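Local coordinates for protein alanine racemase, biosynthetic (Pseudomonas aeruginosa PAO1, PDB 6A2F) that belongs to the alanine racemase family, pairing an N-terminal TIM-barrel domain with a mainly beta C-terminal domain and carrying a covalently bound pyridoxal phosphate cofactor, at residues A[3-16]-A[229-241]. Residues are numbered along the deposited sequence; the frame is centred on the assembly and turned at random.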
ATOM      1  N   PRO A   3       7.135  17.320  -1.105  1.00 13.25           N
ATOM      2  CA  PRO A   3       5.804  17.907  -1.214  1.00 12.84           C
ATOM      3  C   PRO A   3       4.724  16.849  -1.434  1.00 12.51           C
ATOM      4  O   PRO A   3       4.218  16.688  -2.548  1.00 12.37           O
ATOM      5  CB  PRO A   3       5.916  18.848  -2.424  1.00 12.96           C
ATOM      6  CG  PRO A   3       7.236  18.559  -3.073  1.00 13.13           C
ATOM      7  CD  PRO A   3       7.873  17.394  -2.376  1.00 13.16           C
ATOM      8  N   LEU A   4       4.403  16.121  -0.367  1.00 12.14           N
ATOM      9  CA  LEU A   4       3.306  15.162  -0.365  1.00 11.87           C
ATOM     10  C   LEU A   4       2.700  15.058   1.024  1.00 11.75           C
ATOM     11  O   LEU A   4       3.376  14.673   1.990  1.00 11.73           O
ATOM     12  CB  LEU A   4       3.757  13.783  -0.852  1.00 11.81           C
ATOM     13  CG  LEU A   4       2.649  12.730  -0.920  1.00 11.76           C
ATOM     14  CD1 LEU A   4       1.658  13.030  -2.036  1.00 11.76           C
ATOM     15  CD2 LEU A   4       3.258  11.357  -1.113  1.00 11.74           C
ATOM     16  N   VAL A   5       1.422  15.410   1.114  1.00 11.54           N
ATOM     17  CA  VAL A   5       0.712  15.455   2.388  1.00 11.45           C
ATOM     18  C   VAL A   5      -0.711  14.914   2.235  1.00 11.33           C
ATOM     19  O   VAL A   5      -1.425  15.266   1.290  1.00 11.23           O
ATOM     20  CB  VAL A   5       0.682  16.890   2.982  1.00 11.37           C
ATOM     21  CG1 VAL A   5      -0.176  16.946   4.233  1.00 11.35           C
ATOM     22  CG2 VAL A   5       2.086  17.381   3.308  1.00 11.28           C
ATOM     23  N   ALA A   6      -1.103  14.044   3.162  1.00 11.20           N
ATOM     24  CA  ALA A   6      -2.483  13.593   3.267  1.00 11.17           C
ATOM     25  C   ALA A   6      -3.201  14.424   4.336  1.00 11.15           C
ATOM     26  O   ALA A   6      -2.975  14.248   5.536  1.00 11.23           O
ATOM     27  CB  ALA A   6      -2.544  12.107   3.592  1.00 11.00           C
ATOM     28  N   THR A   7      -4.042  15.349   3.889  1.00 11.07           N
ATOM     29  CA  THR A   7      -4.815  16.192   4.791  1.00 11.00           C
ATOM     30  C   THR A   7      -6.132  15.495   5.103  1.00 10.89           C
ATOM     31  O   THR A   7      -6.901  15.152   4.195  1.00 10.88           O
ATOM     32  CB  THR A   7      -5.049  17.593   4.182  1.00 11.05           C
ATOM     33  OG1 THR A   7      -3.782  18.216   3.944  1.00 11.09           O
ATOM     34  CG2 THR A   7      -5.869  18.481   5.117  1.00 10.96           C
ATOM     35  N   VAL A   8      -6.371  15.279   6.394  1.00 10.70           N
ATOM     36  CA  VAL A   8      -7.564  14.588   6.862  1.00 10.58           C
ATOM     37  C   VAL A   8      -8.518  15.572   7.543  1.00 10.69           C
ATOM     38  O   VAL A   8      -8.144  16.278   8.493  1.00 10.62           O
ATOM     39  CB  VAL A   8      -7.211  13.424   7.816  1.00 10.49           C
ATOM     40  CG1 VAL A   8      -8.463  12.673   8.248  1.00 10.45           C
ATOM     41  CG2 VAL A   8      -6.226  12.468   7.161  1.00 10.44           C
ATOM     42  N   ASP A   9      -9.749  15.622   7.035  1.00 10.81           N
ATOM     43  CA  ASP A   9     -10.801  16.447   7.619  1.00 10.86           C
ATOM     44  C   ASP A   9     -11.596  15.631   8.638  1.00 10.87           C
ATOM     45  O   ASP A   9     -12.509  14.876   8.277  1.00 10.89           O
ATOM     46  CB  ASP A   9     -11.717  17.009   6.524  1.00 10.94           C
ATOM     47  CG  ASP A   9     -12.722  18.023   7.056  1.00 11.07           C
ATOM     48  OD1 ASP A   9     -12.873  18.153   8.291  1.00 11.20           O
ATOM     49  OD2 ASP A   9     -13.368  18.701   6.233  1.00 11.11           O
ATOM     50  N   LEU A  10     -11.247  15.800   9.911  1.00 10.93           N
ATOM     51  CA  LEU A  10     -11.871  15.048  10.999  1.00 10.89           C
ATOM     52  C   LEU A  10     -13.347  15.389  11.202  1.00 10.93           C
ATOM     53  O   LEU A  10     -14.149  14.521  11.544  1.00 11.04           O
ATOM     54  CB  LEU A  10     -11.090  15.220  12.303  1.00 10.83           C
ATOM     55  CG  LEU A  10      -9.682  14.607  12.364  1.00 10.87           C
ATOM     56  CD1 LEU A  10      -8.939  15.093  13.600  1.00 10.74           C
ATOM     57  CD2 LEU A  10      -9.706  13.083  12.315  1.00 10.78           C
ATOM     58  N   SER A  11     -13.709  16.646  10.971  1.00 11.01           N
ATOM     59  CA  SER A  11     -15.097  17.075  11.141  1.00 11.06           C
ATOM     60  C   SER A  11     -16.001  16.602   9.992  1.00 11.00           C
ATOM     61  O   SER A  11     -17.224  16.533  10.151  1.00 11.07           O
ATOM     62  CB  SER A  11     -15.182  18.591  11.337  1.00 11.13           C
ATOM     63  OG  SER A  11     -14.974  19.259  10.114  1.00 11.40           O
ATOM     64  N   ALA A  12     -15.405  16.267   8.848  1.00 10.85           N
ATOM     65  CA  ALA A  12     -16.141  15.572   7.788  1.00 10.76           C
ATOM     66  C   ALA A  12     -16.517  14.149   8.228  1.00 10.76           C
ATOM     67  O   ALA A  12     -17.608  13.664   7.919  1.00 10.76           O
ATOM     68  CB  ALA A  12     -15.342  15.547   6.494  1.00 10.66           C
ATOM     69  N   ILE A  13     -15.611  13.491   8.953  1.00 10.73           N
ATOM     70  CA  ILE A  13     -15.866  12.156   9.501  1.00 10.65           C
ATOM     71  C   ILE A  13     -16.995  12.212  10.536  1.00 10.71           C
ATOM     72  O   ILE A  13     -17.885  11.356  10.533  1.00 10.72           O
ATOM     73  CB  ILE A  13     -14.582  11.522  10.091  1.00 10.60           C
ATOM     74  CG1 ILE A  13     -13.581  11.231   8.968  1.00 10.58           C
ATOM     75  CG2 ILE A  13     -14.900  10.246  10.871  1.00 10.52           C
ATOM     76  CD1 ILE A  13     -12.166  10.948   9.429  1.00 10.52           C
ATOM     77  N   ARG A  14     -16.964  13.224  11.405  1.00 10.65           N
ATOM     78  CA  ARG A  14     -18.049  13.456  12.367  1.00 10.72           C
ATOM     79  C   ARG A  14     -19.386  13.641  11.645  1.00 10.77           C
ATOM     80  O   ARG A  14     -20.395  13.063  12.048  1.00 10.73           O
ATOM     81  CB  ARG A  14     -17.758  14.670  13.263  1.00 10.62           C
ATOM     82  CG  ARG A  14     -16.570  14.498  14.200  1.00 10.58           C
ATOM     83  CD  ARG A  14     -16.473  15.631  15.213  1.00 10.47           C
ATOM     84  NE  ARG A  14     -17.418  15.463  16.314  1.00 10.47           N
ATOM     85  CZ  ARG A  14     -17.550  16.300  17.341  1.00 10.51           C
ATOM     86  NH1 ARG A  14     -16.800  17.392  17.426  1.00 10.56           N
ATOM     87  NH2 ARG A  14     -18.443  16.048  18.289  1.00 10.39           N
ATOM     88  N   HIS A  15     -19.375  14.439  10.578  1.00 10.98           N
ATOM     89  CA  HIS A  15     -20.553  14.668   9.733  1.00 11.15           C
ATOM     90  C   HIS A  15     -21.088  13.367   9.123  1.00 11.19           C
ATOM     91  O   HIS A  15     -22.285  13.082   9.214  1.00 11.29           O
ATOM     92  CB  HIS A  15     -20.234  15.689   8.629  1.00 11.19           C
ATOM     93  CG  HIS A  15     -21.384  15.972   7.710  1.00 11.32           C
ATOM     94  ND1 HIS A  15     -21.671  15.186   6.613  1.00 11.39           N
ATOM     95  CD2 HIS A  15     -22.318  16.952   7.726  1.00 11.37           C
ATOM     96  CE1 HIS A  15     -22.735  15.668   5.997  1.00 11.38           C
ATOM     97  NE2 HIS A  15     -23.147  16.739   6.652  1.00 11.40           N
ATOM     98  N   ASN A  16     -20.200  12.585   8.513  1.00 11.21           N
ATOM     99  CA  ASN A  16     -20.597  11.348   7.850  1.00 11.40           C
ATOM    100  C   ASN A  16     -21.118  10.315   8.842  1.00 11.55           C
ATOM    101  O   ASN A  16     -22.033   9.549   8.523  1.00 11.59           O
ATOM    102  CB  ASN A  16     -19.440  10.766   7.044  1.00 11.46           C
ATOM    103  CG  ASN A  16     -18.980  11.682   5.927  1.00 11.53           C
ATOM    104  OD1 ASN A  16     -19.744  12.504   5.410  1.00 11.61           O
ATOM    105  ND2 ASN A  16     -17.719  11.543   5.545  1.00 11.58           N
ATOM    106  N   GLY A 229     -24.424  12.717  -0.173  1.00 16.45           N
ATOM    107  CA  GLY A 229     -24.190  13.755   0.829  1.00 16.51           C
ATOM    108  C   GLY A 229     -23.015  13.489   1.759  1.00 16.65           C
ATOM    109  O   GLY A 229     -22.955  14.052   2.853  1.00 16.97           O
ATOM    110  N   LEU A 230     -22.084  12.643   1.324  1.00 16.45           N
ATOM    111  CA  LEU A 230     -20.910  12.291   2.120  1.00 16.40           C
ATOM    112  C   LEU A 230     -19.726  13.205   1.812  1.00 16.50           C
ATOM    113  O   LEU A 230     -19.329  13.348   0.650  1.00 16.53           O
ATOM    114  CB  LEU A 230     -20.495  10.842   1.857  1.00 16.28           C
ATOM    115  CG  LEU A 230     -21.522   9.712   1.896  1.00 16.20           C
ATOM    116  CD1 LEU A 230     -20.897   8.463   1.295  1.00 16.11           C
ATOM    117  CD2 LEU A 230     -22.019   9.450   3.309  1.00 16.00           C
ATOM    118  N   LYS A 231     -19.154  13.804   2.856  1.00 16.33           N
ATOM    119  CA  LYS A 231     -18.002  14.694   2.703  1.00 16.34           C
ATOM    120  C   LYS A 231     -16.681  13.917   2.738  1.00 15.81           C
ATOM    121  O   LYS A 231     -16.446  13.154   3.672  1.00 15.59           O
ATOM    122  CB  LYS A 231     -18.008  15.769   3.788  1.00 16.92           C
ATOM    123  CG  LYS A 231     -19.179  16.731   3.695  1.00 17.79           C
ATOM    124  CD  LYS A 231     -19.054  17.834   4.732  1.00 18.43           C
ATOM    125  CE  LYS A 231     -20.165  18.857   4.573  1.00 19.13           C
ATOM    126  NZ  LYS A 231     -20.089  19.900   5.634  1.00 19.71           N
ATOM    127  N   PRO A 232     -15.817  14.109   1.719  1.00 15.45           N
ATOM    128  CA  PRO A 232     -14.543  13.378   1.655  1.00 15.02           C
ATOM    129  C   PRO A 232     -13.613  13.739   2.806  1.00 14.60           C
ATOM    130  O   PRO A 232     -13.409  14.916   3.095  1.00 14.87           O
ATOM    131  CB  PRO A 232     -13.941  13.808   0.309  1.00 15.08           C
ATOM    132  CG  PRO A 232     -14.640  15.076  -0.047  1.00 15.36           C
ATOM    133  CD  PRO A 232     -16.017  14.973   0.539  1.00 15.44           C
ATOM    134  N   ALA A 233     -13.066  12.723   3.462  1.00 14.14           N
ATOM    135  CA  ALA A 233     -12.219  12.936   4.630  1.00 13.61           C
ATOM    136  C   ALA A 233     -10.764  13.199   4.254  1.00 13.23           C
ATOM    137  O   ALA A 233     -10.127  14.071   4.847  1.00 13.19           O
ATOM    138  CB  ALA A 233     -12.322  11.758   5.589  1.00 13.51           C
ATOM    139  N   MET A 234     -10.250  12.458   3.272  1.00 12.76           N
ATOM    140  CA  MET A 234      -8.834  12.535   2.918  1.00 12.62           C
ATOM    141  C   MET A 234      -8.576  13.337   1.649  1.00 12.63           C
ATOM    142  O   MET A 234      -9.231  13.138   0.626  1.00 12.66           O
ATOM    143  CB  MET A 234      -8.210  11.141   2.779  1.00 12.43           C
ATOM    144  CG  MET A 234      -6.685  11.164   2.753  1.00 12.39           C
ATOM    145  SD  MET A 234      -5.888   9.682   2.092  1.00 12.29           S
ATOM    146  CE  MET A 234      -6.166   8.518   3.426  1.00 12.28           C
ATOM    147  N   SER A 235      -7.602  14.236   1.733  1.00 12.62           N
ATOM    148  CA  SER A 235      -7.116  14.964   0.577  1.00 12.71           C
ATOM    149  C   SER A 235      -5.629  14.669   0.411  1.00 12.76           C
ATOM    150  O   SER A 235      -4.816  15.060   1.249  1.00 12.73           O
ATOM    151  CB  SER A 235      -7.363  16.464   0.750  1.00 12.63           C
ATOM    152  OG  SER A 235      -7.487  17.098  -0.505  1.00 12.68           O
ATOM    153  N   LEU A 236      -5.283  13.944  -0.649  1.00 12.93           N
ATOM    154  CA  LEU A 236      -3.885  13.641  -0.940  1.00 13.05           C
ATOM    155  C   LEU A 236      -3.349  14.663  -1.937  1.00 13.28           C
ATOM    156  O   LEU A 236      -3.735  14.669  -3.108  1.00 13.42           O
ATOM    157  CB  LEU A 236      -3.723  12.205  -1.457  1.00 12.87           C
ATOM    158  CG  LEU A 236      -2.295  11.670  -1.658  1.00 12.82           C
ATOM    159  CD1 LEU A 236      -1.533  11.607  -0.341  1.00 12.75           C
ATOM    160  CD2 LEU A 236      -2.300  10.308  -2.339  1.00 12.57           C
ATOM    161  N   GLY A 237      -2.480  15.545  -1.452  1.00 13.56           N
ATOM    162  CA  GLY A 237      -1.932  16.623  -2.267  1.00 13.89           C
ATOM    163  C   GLY A 237      -0.438  16.491  -2.496  1.00 14.31           C
ATOM    164  O   GLY A 237       0.315  16.168  -1.575  1.00 14.24           O
ATOM    165  N   ALA A 238      -0.017  16.734  -3.735  1.00 14.57           N
ATOM    166  CA  ALA A 238       1.395  16.763  -4.087  1.00 14.94           C
ATOM    167  C   ALA A 238       1.722  18.014  -4.905  1.00 15.21           C
ATOM    168  O   ALA A 238       0.959  18.983  -4.901  1.00 14.92           O
ATOM    169  CB  ALA A 238       1.784  15.499  -4.842  1.00 15.02           C
ATOM    170  N   GLN A 239       2.860  17.985  -5.598  1.00 15.43           N
ATOM    171  CA  GLN A 239       3.302  19.115  -6.405  1.00 15.75           C
ATOM    172  C   GLN A 239       3.974  18.686  -7.694  1.00 15.94           C
ATOM    173  O   GLN A 239       4.523  17.585  -7.787  1.00 16.01           O
ATOM    174  CB  GLN A 239       4.280  19.988  -5.616  1.00 15.86           C
ATOM    175  CG  GLN A 239       3.652  21.192  -4.934  1.00 15.85           C
ATOM    176  CD  GLN A 239       4.614  21.886  -3.993  1.00 15.84           C
ATOM    177  OE1 GLN A 239       5.780  22.116  -4.333  1.00 15.71           O
ATOM    178  NE2 GLN A 239       4.134  22.219  -2.794  1.00 15.62           N
ATOM    179  N   LEU A 240       3.927  19.572  -8.686  1.00 16.14           N
ATOM    180  CA  LEU A 240       4.755  19.440  -9.875  1.00 16.20           C
ATOM    181  C   LEU A 240       6.192  19.752  -9.487  1.00 16.18           C
ATOM    182  O   LEU A 240       6.475  20.827  -8.959  1.00 16.10           O
ATOM    183  CB  LEU A 240       4.289  20.398 -10.973  1.00 16.06           C
ATOM    184  CG  LEU A 240       2.936  20.170 -11.644  1.00 16.00           C
ATOM    185  CD1 LEU A 240       2.710  21.271 -12.666  1.00 16.12           C
ATOM    186  CD2 LEU A 240       2.848  18.797 -12.300  1.00 15.89           C
ATOM    187  N   ILE A 241       7.084  18.794  -9.734  1.00 16.56           N
ATOM    188  CA  ILE A 241       8.505  18.917  -9.390  1.00 17.15           C
ATOM    189  C   ILE A 241       9.370  19.003 -10.649  1.00 17.95           C
ATOM    190  O   ILE A 241      10.584  19.250 -10.577  1.00 17.85           O
ATOM    191  CB  ILE A 241       8.989  17.766  -8.474  1.00 16.82           C
ATOM    192  CG1 ILE A 241       8.848  16.404  -9.177  1.00 16.91           C
ATOM    193  CG2 ILE A 241       8.229  17.793  -7.154  1.00 16.65           C
ATOM    194  CD1 ILE A 241       9.484  15.238  -8.443  1.00 16.78           C
TER
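Asn16 sets its CG anti to the carbonyl carbon and beside the backbone N (chi1 -62°), which turns the amide across to the backbone of Lys231, gripped twice. Asn16 OD1 accepts from Lys231 N at 2.9 Å, the donor lying in the carbonyl plane on a lone pair, while Asn16 ND2 donates to Lys231 O at 2.8 Å along a nearly straight N-H (170°). This pair of bonds fixes the rotation of the amide; ND2 also donates to Leu214 O. Beside it, the extended Lys231 chain crosses His15 at about a right angle, a CH-pi contact: Lys231 CE lies over one face of the His15 ring, above its centre, 4.2 Å from the centroid. Ala12 CB packs on Lys231 CB, and Ile13 CG1 meets Ala233 CB at 3.6 Å. Asp9 is the N-cap of helix 10-22, its OD1 accepting weak bonds from Ser11 N and Ala12 N. Separately, Asp9 N donates to Ala233 O (2.7 Å), joining this helical part to the strands. From there strands 4-8 and 234-241 run antiparallel (163°), with Val5/Gly237 and Thr7/Ser235 as hydrogen-bonded pairs, each closed by two backbone bonds. Leu4, Ala6, Leu236 and Ala238 share one buried face, where Leu4 CD1 lies 3.9 Å from Leu236 CD1. Beyond, Pro3 CB rests on the side-chain amide of Gln239 (CD at 3.7 Å). Strand 354-356 flanks 4-8 in parallel. The arrangement is characteristic of the two-domain alanine racemase fold: the N-terminal strand joins the C-terminal beta domain before its chain enters the TIM-barrel domain.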